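Uncharacterized protein (Acinetobacter baumannii, PDB 4PUX) is of unknown function but adopts a beta-barrel-like fold of the DUF3237 family. Local coordinates at residues Ala16-Asp21 with Tyr154-Leu159; Lys54-Asn59 with Leu80-Asp85; Tyr90-Gly95 with Thr123-Thr128. All coordinates share one frame; numbering follows the deposited sequence. Where two conformers were deposited one is given.

Interaction 1: Ala16-Asp21 with Tyr154-Leu159; sequences AKFSVD and YDAYTL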
loop_
_atom_site.group_PDB
_atom_site.type_symbol
_atom_site.label_atom_id
_atom_site.label_comp_id
_atom_site.label_asym_id
_atom_site.label_seq_id
_atom_site.Cartn_x
_atom_site.Cartn_y
_atom_site.Cartn_z
ATOM N N ALA A 16 3.058 -10.867 -5.227
ATOM C CA ALA A 16 2.651 -10.286 -6.517
ATOM C C ALA A 16 3.025 -8.833 -6.611
ATOM O O ALA A 16 3.204 -8.156 -5.584
ATOM C CB ALA A 16 1.089 -10.423 -6.698
ATOM N N LYS A 17 3.125 -8.357 -7.844
ATOM C CA LYS A 17 3.254 -6.924 -8.152
ATOM C C LYS A 17 1.862 -6.349 -8.380
ATOM O O LYS A 17 1.109 -6.839 -9.212
ATOM C CB LYS A 17 4.122 -6.673 -9.377
ATOM C CG LYS A 17 4.234 -5.163 -9.730
ATOM C CD LYS A 17 5.238 -4.942 -10.901
ATOM C CE LYS A 17 5.635 -3.480 -11.063
ATOM N NZ LYS A 17 7.042 -3.354 -11.575
ATOM N N PHE A 18 1.517 -5.351 -7.579
ATOM C CA PHE A 18 0.242 -4.640 -7.616
ATOM C C PHE A 18 0.379 -3.297 -8.323
ATOM O O PHE A 18 1.348 -2.534 -8.068
ATOM C CB PHE A 18 -0.286 -4.371 -6.190
ATOM C CG PHE A 18 -0.861 -5.596 -5.483
ATOM C CD1 PHE A 18 -0.028 -6.634 -5.031
ATOM C CD2 PHE A 18 -2.240 -5.713 -5.264
ATOM C CE1 PHE A 18 -0.549 -7.753 -4.364
ATOM C CE2 PHE A 18 -2.765 -6.851 -4.597
ATOM C CZ PHE A 18 -1.916 -7.875 -4.175
ATOM N N SER A 19 -0.635 -2.989 -9.104
ATOM C CA SER A 19 -0.768 -1.706 -9.779
ATOM C C SER A 19 -2.182 -1.188 -9.453
ATOM O O SER A 19 -3.155 -1.717 -9.966
ATOM C CB SER A 19 -0.503 -1.890 -11.292
ATOM O OG SER A 19 0.780 -2.497 -11.502
ATOM N N VAL A 20 -2.278 -0.213 -8.560
ATOM C CA VAL A 20 -3.559 0.310 -8.067
ATOM C C VAL A 20 -3.902 1.602 -8.819
ATOM O O VAL A 20 -3.094 2.551 -8.890
ATOM C CB VAL A 20 -3.524 0.599 -6.532
ATOM C CG1 VAL A 20 -4.935 0.933 -6.047
ATOM C CG2 VAL A 20 -2.925 -0.616 -5.728
ATOM N N ASP A 21 -5.110 1.627 -9.361
ATOM C CA ASP A 21 -5.621 2.811 -10.092
ATOM C C ASP A 21 -6.428 3.688 -9.102
ATOM O O ASP A 21 -7.280 3.174 -8.356
ATOM C CB ASP A 21 -6.531 2.379 -11.236
ATOM C CG ASP A 21 -5.770 1.815 -12.420
ATOM O OD1 ASP A 21 -4.595 2.154 -12.577
ATOM O OD2 ASP A 21 -6.346 1.023 -13.213
ATOM N N TYR A 154 3.210 -1.315 -6.230
ATOM C CA TYR A 154 3.978 -1.913 -5.132
ATOM C C TYR A 154 4.256 -3.386 -5.308
ATOM O O TYR A 154 3.499 -4.109 -5.980
ATOM C CB TYR A 154 3.305 -1.637 -3.781
ATOM C CG TYR A 154 1.938 -2.302 -3.477
ATOM C CD1 TYR A 154 1.866 -3.612 -2.911
ATOM C CD2 TYR A 154 0.762 -1.602 -3.623
ATOM C CE1 TYR A 154 0.666 -4.184 -2.512
ATOM C CE2 TYR A 154 -0.445 -2.149 -3.244
ATOM C CZ TYR A 154 -0.497 -3.438 -2.674
ATOM O OH TYR A 154 -1.727 -3.964 -2.305
ATOM N N ASP A 155 5.386 -3.807 -4.782
ATOM C CA ASP A 155 5.770 -5.213 -4.714
ATOM C C ASP A 155 5.345 -5.779 -3.342
ATOM O O ASP A 155 5.754 -5.250 -2.294
ATOM C CB ASP A 155 7.292 -5.365 -4.862
ATOM C CG ASP A 155 7.813 -4.959 -6.226
ATOM O OD1 ASP A 155 7.082 -5.059 -7.233
ATOM O OD2 ASP A 155 8.981 -4.547 -6.291
ATOM N N ALA A 156 4.474 -6.768 -3.361
ATOM C CA ALA A 156 4.007 -7.467 -2.164
ATOM C C ALA A 156 4.825 -8.724 -1.881
ATOM O O ALA A 156 5.181 -9.461 -2.820
ATOM C CB ALA A 156 2.554 -7.834 -2.306
ATOM N N TYR A 157 5.076 -8.963 -0.597
ATOM C CA TYR A 157 5.814 -10.133 -0.082
ATOM C C TYR A 157 5.088 -10.721 1.127
ATOM O O TYR A 157 4.535 -9.967 1.942
ATOM C CB TYR A 157 7.226 -9.743 0.373
ATOM C CG TYR A 157 8.063 -9.024 -0.675
ATOM C CD1 TYR A 157 7.912 -7.651 -0.914
ATOM C CD2 TYR A 157 9.044 -9.718 -1.417
ATOM C CE1 TYR A 157 8.667 -7.012 -1.859
ATOM C CE2 TYR A 157 9.808 -9.063 -2.366
ATOM C CZ TYR A 157 9.630 -7.720 -2.574
ATOM O OH TYR A 157 10.411 -7.068 -3.502
ATOM N N THR A 158 5.144 -12.056 1.277
ATOM C CA THR A 158 4.748 -12.693 2.521
ATOM C C THR A 158 6.002 -12.959 3.369
ATOM O O THR A 158 7.088 -13.175 2.833
ATOM C CB THR A 158 3.926 -13.969 2.317
ATOM O OG1 THR A 158 4.665 -14.902 1.516
ATOM C CG2 THR A 158 2.582 -13.650 1.666
ATOM N N LEU A 159 5.810 -12.969 4.685
ATOM C CA LEU A 159 6.845 -13.452 5.616
ATOM C C LEU A 159 6.730 -14.971 5.737
ATOM O O LEU A 159 5.654 -15.502 6.059
ATOM C CB LEU A 159 6.701 -12.818 6.998
ATOM C CG LEU A 159 7.292 -11.432 7.168
ATOM C CD1 LEU A 159 6.617 -10.374 6.323
ATOM C CD2 LEU A 159 7.259 -11.025 8.632
#
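Strands 16-21 and 154-159 run antiparallel, their short axes 4.8 Å apart at closest approach and inclined at 141°, with the hydrogen-bonded pair Phe18-Tyr154 tied in both directions. Phe18 N gives its proton to Tyr154 O at 2.8 Å, nearly along the carbonyl axis, and Tyr154 N returns one to Phe18 O. A third bond runs from Ala156 N to Ala16 O. The contact pairs the first strand, 12-21, with the last, 151-159, joining the two ends of the curled sheet in a beta-barrel-like fold.

On the interior face Phe18 and Tyr154 lie side by side. Tyr154 takes the crowded first torsion (chi1 68°), which swings its ring over Phe18 CB. The planes are almost parallel, 5° apart, but slid, so the rings barely overlap: Phe18 CB sits 3.6 Å from the Tyr154 centroid in a CH-pi contact, while Tyr154 OH lies over the rim of the Phe18 ring, 3.5 Å from Phe18 CD2. The small methyl of Ala156 fits beside the phenyl, CB to Phe18 CE1 3.7 Å, and Val20 CG2 reaches Tyr154 CE2. On the outer face Lys17 CG lies 3.8 Å from Asp155 OD1.

Tyr154 OH is hydrogen-bonded to Tyr79 OH. The buried layer is thus apolar in its ring contacts yet satisfied at its polar tip, and the opposite charges of Lys17 and Asp155 probably add only a loose attraction.

Interaction 2: Lys54-Asn59 with Leu80-Asp85; sequences KGRILN and LLETDD. With EDO (1,2-ethanediol), chain B; EDO (1,2-ethanediol), chain E.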
loop_
_atom_site.group_PDB
_atom_site.type_symbol
_atom_site.label_atom_id
_atom_site.label_comp_id
_atom_site.label_asym_id
_atom_site.label_seq_id
_atom_site.Cartn_x
_atom_site.Cartn_y
_atom_site.Cartn_z
ATOM N N LYS A 54 -2.871 -13.885 -9.112
ATOM C CA LYS A 54 -3.047 -13.054 -10.315
ATOM C C LYS A 54 -4.512 -12.636 -10.387
ATOM O O LYS A 54 -5.394 -13.419 -10.050
ATOM C CB LYS A 54 -2.734 -13.885 -11.591
ATOM C CG LYS A 54 -1.322 -14.448 -11.723
ATOM C CD LYS A 54 -1.192 -15.316 -12.986
ATOM C CE LYS A 54 0.276 -15.811 -13.170
ATOM N NZ LYS A 54 0.645 -16.763 -12.119
ATOM N N GLY A 55 -4.769 -11.428 -10.871
ATOM C CA GLY A 55 -6.132 -10.931 -11.033
ATOM C C GLY A 55 -6.247 -9.423 -11.139
ATOM O O GLY A 55 -5.303 -8.739 -11.568
ATOM N N ARG A 56 -7.418 -8.913 -10.769
ATOM C CA ARG A 56 -7.724 -7.488 -10.874
ATOM C C ARG A 56 -8.302 -6.935 -9.564
ATOM O O ARG A 56 -8.834 -7.680 -8.705
ATOM C CB ARG A 56 -8.674 -7.182 -12.040
ATOM C CG ARG A 56 -10.101 -7.635 -11.862
ATOM C CD ARG A 56 -10.910 -7.370 -13.142
ATOM N NE ARG A 56 -12.296 -7.812 -12.966
ATOM C CZ ARG A 56 -13.383 -7.162 -13.331
ATOM N NH1 ARG A 56 -13.297 -6.050 -14.050
ATOM N NH2 ARG A 56 -14.587 -7.694 -13.067
ATOM N N ILE A 57 -8.147 -5.630 -9.411
ATOM C CA ILE A 57 -8.727 -4.885 -8.317
ATOM C C ILE A 57 -10.061 -4.355 -8.808
ATOM O O ILE A 57 -10.149 -3.768 -9.875
ATOM C CB ILE A 57 -7.772 -3.738 -7.854
ATOM C CG1 ILE A 57 -6.473 -4.334 -7.304
ATOM C CG2 ILE A 57 -8.421 -2.795 -6.838
ATOM C CD1 ILE A 57 -5.333 -3.338 -7.196
ATOM N N LEU A 58 -11.082 -4.487 -7.966
ATOM C CA LEU A 58 -12.440 -4.037 -8.318
ATOM C C LEU A 58 -12.616 -2.530 -8.000
ATOM O O LEU A 58 -11.756 -1.910 -7.348
ATOM C CB LEU A 58 -13.498 -4.929 -7.625
ATOM C CG LEU A 58 -13.401 -6.409 -7.975
ATOM C CD1 LEU A 58 -14.536 -7.168 -7.266
ATOM C CD2 LEU A 58 -13.482 -6.655 -9.494
ATOM N N ASN A 59 -13.738 -1.941 -8.434
ATOM C CA ASN A 59 -14.057 -0.556 -8.127
ATOM C C ASN A 59 -14.786 -0.512 -6.768
ATOM O O ASN A 59 -16.002 -0.604 -6.687
ATOM C CB ASN A 59 -14.888 0.066 -9.260
ATOM C CG ASN A 59 -15.097 1.554 -9.079
ATOM O OD1 ASN A 59 -14.679 2.142 -8.085
ATOM N ND2 ASN A 59 -15.719 2.169 -10.041
ATOM N N LEU A 80 -10.701 -4.453 -2.688
ATOM C CA LEU A 80 -11.263 -5.774 -3.036
ATOM C C LEU A 80 -10.629 -6.364 -4.290
ATOM O O LEU A 80 -10.536 -5.678 -5.310
ATOM C CB LEU A 80 -12.778 -5.683 -3.144
ATOM C CG LEU A 80 -13.552 -6.959 -3.403
ATOM C CD1 LEU A 80 -13.339 -7.978 -2.268
ATOM C CD2 LEU A 80 -15.039 -6.646 -3.523
ATOM N N LEU A 81 -10.082 -7.568 -4.150
ATOM C CA LEU A 81 -9.398 -8.296 -5.235
ATOM C C LEU A 81 -10.315 -9.367 -5.818
ATOM O O LEU A 81 -11.035 -10.064 -5.050
ATOM C CB LEU A 81 -8.133 -8.966 -4.713
ATOM C CG LEU A 81 -7.204 -8.133 -3.816
ATOM C CD1 LEU A 81 -5.981 -8.924 -3.428
ATOM C CD2 LEU A 81 -6.836 -6.804 -4.493
ATOM N N GLU A 82 -10.219 -9.568 -7.119
ATOM C CA GLU A 82 -10.849 -10.685 -7.832
ATOM C C GLU A 82 -9.751 -11.445 -8.577
ATOM O O GLU A 82 -9.132 -10.920 -9.491
ATOM C CB GLU A 82 -11.949 -10.241 -8.790
ATOM C CG GLU A 82 -12.623 -11.404 -9.525
ATOM C CD GLU A 82 -13.641 -11.001 -10.598
ATOM O OE1 GLU A 82 -13.407 -10.027 -11.317
ATOM O OE2 GLU A 82 -14.631 -11.759 -10.823
ATOM N N THR A 83 -9.462 -12.680 -8.137
ATOM C CA THR A 83 -8.425 -13.440 -8.807
ATOM C C THR A 83 -8.872 -13.881 -10.207
ATOM O O THR A 83 -10.068 -13.897 -10.538
ATOM C CB THR A 83 -8.003 -14.727 -7.995
ATOM O OG1 THR A 83 -9.102 -15.657 -7.978
ATOM C CG2 THR A 83 -7.564 -14.313 -6.609
ATOM N N ASP A 84 -7.886 -14.244 -11.024
ATOM C CA ASP A 84 -8.154 -14.751 -12.368
ATOM C C ASP A 84 -9.135 -15.934 -12.402
ATOM O O ASP A 84 -9.930 -16.040 -13.321
ATOM C CB ASP A 84 -6.841 -15.034 -13.136
ATOM C CG ASP A 84 -5.934 -16.099 -12.477
ATOM O OD1 ASP A 84 -6.191 -16.563 -11.345
ATOM O OD2 ASP A 84 -4.937 -16.474 -13.171
ATOM N N ASP A 85 -9.096 -16.790 -11.361
ATOM C CA ASP A 85 -10.007 -17.920 -11.230
ATOM C C ASP A 85 -11.293 -17.662 -10.412
ATOM O O ASP A 85 -11.991 -18.624 -10.043
ATOM C CB ASP A 85 -9.282 -19.226 -10.826
ATOM C CG ASP A 85 -8.439 -19.118 -9.562
ATOM O OD1 ASP A 85 -8.207 -18.037 -9.007
ATOM O OD2 ASP A 85 -7.993 -20.203 -9.092
HETATM C C1 EDO B . -9.776 -11.091 -13.369
HETATM O O1 EDO B . -11.129 -10.615 -13.540
HETATM C C2 EDO B . -9.131 -11.321 -14.753
HETATM O O2 EDO B . -7.832 -11.930 -14.588
HETATM C C1 EDO E . -11.840 -20.091 -6.303
HETATM O O1 EDO E . -11.977 -20.418 -4.922
HETATM C C2 EDO E . -10.369 -20.188 -6.640
HETATM O O2 EDO E . -10.006 -21.562 -6.879
HETATM O O HOH W 1 -4.332 -16.458 -9.132
HETATM O O HOH W 2 -11.335 -2.522 -4.704
#
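Lys54 opens the pairing with its carbonyl O, which accepts from Asp84 N at 2.8 Å, the donor standing above the carbonyl plane. Its chain lies alongside Asp84, and a water links Lys54 N to Asp84 OD1, while its ammonium bonds to Gly50 O. Gly55 faces Thr83 with CA atoms only 4.1 Å apart; its backbone angles (phi 160°, psi -155°) and the closeness of Glu82 O suit glycine alone.

Arg56 and Glu82 form a hydrogen-bonded pair, joined by backbone bonds in both directions. Their side chains lie side by side in a salt bridge made side-on by two nitrogens: Arg56 NE and NH2 converge in the guanidinium plane on Glu82 OE1, the NE distance being 3.0 Å. An ethanediol adds a weak bond to OE1. Ile57 turns to the other face, its CG1 3.8 Å from Leu81 CD2. Leu58 N bonds almost straight to Leu80 O, and its methyls divide: CD1 meets Leu80 CD2, while CD2 lies over one face of the Arg56 guanidinium, toward its rim.

The pair belongs to the hairpin of strands 54-67 and 73-83, between strand 36-49, which bonds to Gly55 and Ile57, and strand 88-99, which bonds to Leu81; Ile57 and Leu81 reach inward to strand 12-21.

Interaction 3: Tyr90-Gly95 with Thr123-Thr128; sequences YLQTKG and TMQFET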
loop_
_atom_site.group_PDB
_atom_site.type_symbol
_atom_site.label_atom_id
_atom_site.label_comp_id
_atom_site.label_asym_id
_atom_site.label_seq_id
_atom_site.Cartn_x
_atom_site.Cartn_y
_atom_site.Cartn_z
ATOM N N TYR A 90 -10.765 -9.675 0.309
ATOM C CA TYR A 90 -10.840 -8.350 0.971
ATOM C C TYR A 90 -9.456 -7.987 1.521
ATOM O O TYR A 90 -8.850 -8.788 2.253
ATOM C CB TYR A 90 -11.908 -8.399 2.085
ATOM C CG TYR A 90 -11.862 -7.289 3.123
ATOM C CD1 TYR A 90 -11.646 -5.938 2.763
ATOM C CD2 TYR A 90 -12.182 -7.577 4.449
ATOM C CE1 TYR A 90 -11.596 -4.935 3.746
ATOM C CE2 TYR A 90 -12.158 -6.588 5.437
ATOM C CZ TYR A 90 -11.942 -5.255 5.064
ATOM O OH TYR A 90 -11.885 -4.228 5.984
ATOM N N LEU A 91 -8.907 -6.855 1.065
ATOM C CA LEU A 91 -7.573 -6.410 1.439
ATOM C C LEU A 91 -7.659 -5.110 2.269
ATOM O O LEU A 91 -8.362 -4.144 1.869
ATOM C CB LEU A 91 -6.726 -6.195 0.142
ATOM C CG LEU A 91 -5.295 -5.652 0.328
ATOM C CD1 LEU A 91 -4.464 -6.539 1.208
ATOM C CD2 LEU A 91 -4.621 -5.448 -1.044
ATOM N N GLN A 92 -6.846 -5.058 3.325
ATOM C CA GLN A 92 -6.582 -3.858 4.143
ATOM C C GLN A 92 -5.067 -3.608 4.131
ATOM O O GLN A 92 -4.292 -4.524 4.411
ATOM C CB GLN A 92 -7.053 -4.043 5.586
ATOM C CG GLN A 92 -8.559 -4.234 5.731
ATOM C CD GLN A 92 -8.955 -4.814 7.072
ATOM O OE1 GLN A 92 -9.085 -6.068 7.236
ATOM N NE2 GLN A 92 -8.998 -3.968 8.060
ATOM N N THR A 93 -4.651 -2.373 3.819
ATOM C CA THR A 93 -3.248 -1.992 3.954
ATOM C C THR A 93 -3.140 -0.797 4.923
ATOM O O THR A 93 -4.046 0.039 5.046
ATOM C CB THR A 93 -2.562 -1.664 2.606
ATOM O OG1 THR A 93 -3.054 -0.412 2.106
ATOM C CG2 THR A 93 -2.821 -2.757 1.553
ATOM N N LYS A 94 -2.009 -0.741 5.594
ATOM C CA LYS A 94 -1.639 0.309 6.546
ATOM C C LYS A 94 -0.151 0.603 6.386
ATOM O O LYS A 94 0.633 -0.281 6.055
ATOM C CB LYS A 94 -1.951 -0.115 7.982
ATOM C CG LYS A 94 -3.483 -0.223 8.287
ATOM C CD LYS A 94 -3.753 -0.725 9.639
ATOM C CE LYS A 94 -5.243 -0.682 9.973
ATOM N NZ LYS A 94 -6.044 -1.689 9.185
ATOM N N GLY A 95 0.241 1.840 6.632
ATOM C CA GLY A 95 1.652 2.168 6.592
ATOM C C GLY A 95 1.923 3.657 6.485
ATOM O O GLY A 95 1.096 4.466 6.914
ATOM N N THR A 123 1.957 -2.622 5.463
ATOM C CA THR A 123 1.558 -3.975 5.911
ATOM C C THR A 123 0.216 -4.328 5.258
ATOM O O THR A 123 -0.564 -3.414 4.894
ATOM C CB THR A 123 1.445 -4.082 7.443
ATOM O OG1 THR A 123 0.419 -3.204 7.922
ATOM C CG2 THR A 123 2.760 -3.722 8.105
HETATM N N MSE A 124 -0.037 -5.618 5.107
HETATM C CA MSE A 124 -1.187 -6.108 4.364
HETATM C C MSE A 124 -1.929 -7.187 5.180
HETATM O O MSE A 124 -1.299 -8.093 5.701
HETATM C CB MSE A 124 -0.719 -6.727 3.020
HETATM C CG MSE A 124 0.117 -5.796 2.168
HETATM SE SE MSE A 124 0.817 -6.633 0.569
HETATM C CE MSE A 124 -0.774 -6.845 -0.502
ATOM N N GLN A 125 -3.271 -7.134 5.151
ATOM C CA GLN A 125 -4.147 -8.103 5.818
ATOM C C GLN A 125 -5.212 -8.565 4.822
ATOM O O GLN A 125 -5.870 -7.715 4.166
ATOM C CB GLN A 125 -4.826 -7.453 7.020
ATOM C CG GLN A 125 -5.727 -8.365 7.786
ATOM C CD GLN A 125 -6.317 -7.692 9.007
ATOM O OE1 GLN A 125 -5.969 -6.548 9.372
ATOM N NE2 GLN A 125 -7.194 -8.386 9.646
ATOM N N PHE A 126 -5.352 -9.864 4.676
ATOM C CA PHE A 126 -6.269 -10.483 3.698
ATOM C C PHE A 126 -7.419 -11.233 4.352
ATOM O O PHE A 126 -7.231 -11.867 5.387
ATOM C CB PHE A 126 -5.505 -11.480 2.851
ATOM C CG PHE A 126 -4.270 -10.942 2.177
ATOM C CD1 PHE A 126 -3.015 -11.028 2.805
ATOM C CD2 PHE A 126 -4.333 -10.410 0.877
ATOM C CE1 PHE A 126 -1.844 -10.600 2.125
ATOM C CE2 PHE A 126 -3.180 -9.970 0.218
ATOM C CZ PHE A 126 -1.928 -10.033 0.870
ATOM N N GLU A 127 -8.550 -11.360 3.633
ATOM C CA GLU A 127 -9.701 -12.177 4.059
ATOM C C GLU A 127 -10.333 -12.807 2.837
ATOM O O GLU A 127 -10.766 -12.085 1.942
ATOM C CB GLU A 127 -10.818 -11.415 4.759
ATOM C CG GLU A 127 -10.662 -11.077 6.140
ATOM C CD GLU A 127 -11.985 -10.554 6.786
ATOM O OE1 GLU A 127 -13.159 -10.975 6.408
ATOM O OE2 GLU A 127 -11.814 -9.813 7.757
ATOM N N THR A 128 -10.374 -14.132 2.822
ATOM C CA THR A 128 -11.033 -14.886 1.747
ATOM C C THR A 128 -11.585 -16.204 2.284
ATOM O O THR A 128 -11.068 -16.776 3.251
ATOM C CB THR A 128 -10.042 -15.116 0.566
ATOM O OG1 THR A 128 -10.697 -15.727 -0.550
ATOM C CG2 THR A 128 -8.846 -16.019 1.018
HETATM O O HOH W 3 -8.554 -7.895 5.009
HETATM O O HOH W 4 -2.635 -4.201 7.245
HETATM O O HOH W 5 -10.746 -7.333 9.439
HETATM O O HOH W 6 -4.632 -4.140 8.740
#
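The side chains of segments 90-95 and 123-128 sort onto two faces, Leu91, Thr93, Met124 and Phe126 inside, Tyr90, Gln92, Lys94, Thr123, Gln125 and Glu127 outside. The strands are antiparallel at 163°, and Tyr90-Glu127, Gln92-Gln125 and Lys94-Thr123 are hydrogen-bonded pairs, each tied by two backbone bonds; the Gln92 N to Gln125 O bond is 3.0 Å.

Inside, Leu91 and Phe126 point the same way. Leu91 CG is anti to the backbone N, and Leu91 CD1 comes within 3.8 Å of Phe126 CE2, off-centre from the ring in a CH-pi contact. Leu91 CD1 is also 4.1 Å from CE of Met124, a selenomethionine, whose chain bends at its last torsion and crosses Leu91 obliquely. Thr93 CB lies 3.5 Å from Thr123 O, and the buried Thr93 hydroxyl is hydrogen-bonded to Thr77 OG1.

Outside, Tyr90 meets Glu127 by its edge: Tyr90 CD2 is 3.8 Å from Glu127 CD, the carboxylate carbon, and ring and carboxylate planes stand 75° apart. Gln92 and Gln125 run side by side with their amides inclined at 30°, Gln92 OE1 lying 3.7 Å from Gln125 CD, and they engage water rather than each other. One water bridges Gln92 OE1 and Glu127 OE2; another joins Lys94 NZ to Gln125 OE1 at 2.8 Å from the latter.

The contact is therefore amphipathic, as befits a barrel wall. Leu91, Met124 and Phe126 give the inner side an apolar surface, with the hydroxyl of Thr93 paired to Thr77. On the outer side the water bridges link polar ends where direct bonds between them are not made, and would probably help solvate the charges of Lys94 and Glu127.

In the fold
All three contacts lie in one curled antiparallel sheet. Interaction 1 pairs a strand near the start of the chain with the last one, and interactions 2 and 3 are both nested within the loop it closes. Their inner faces meet: Phe18 CE2 packs 4.0 Å from Leu81 CD1 of interaction 2, and Tyr154 OH lies 3.5 Å from both Leu91 CD2 and Met124 CE of interaction 3. The centres of interactions 1 and 3 are about 11 Å apart, those of 2 and 3 about 14 Å. Ethanediol, probably from the crystallisation liquor, lies about 4 Å from the side chain of Tyr154 and about 3 Å from that of Thr93, which may mark a pocket; no active site is established.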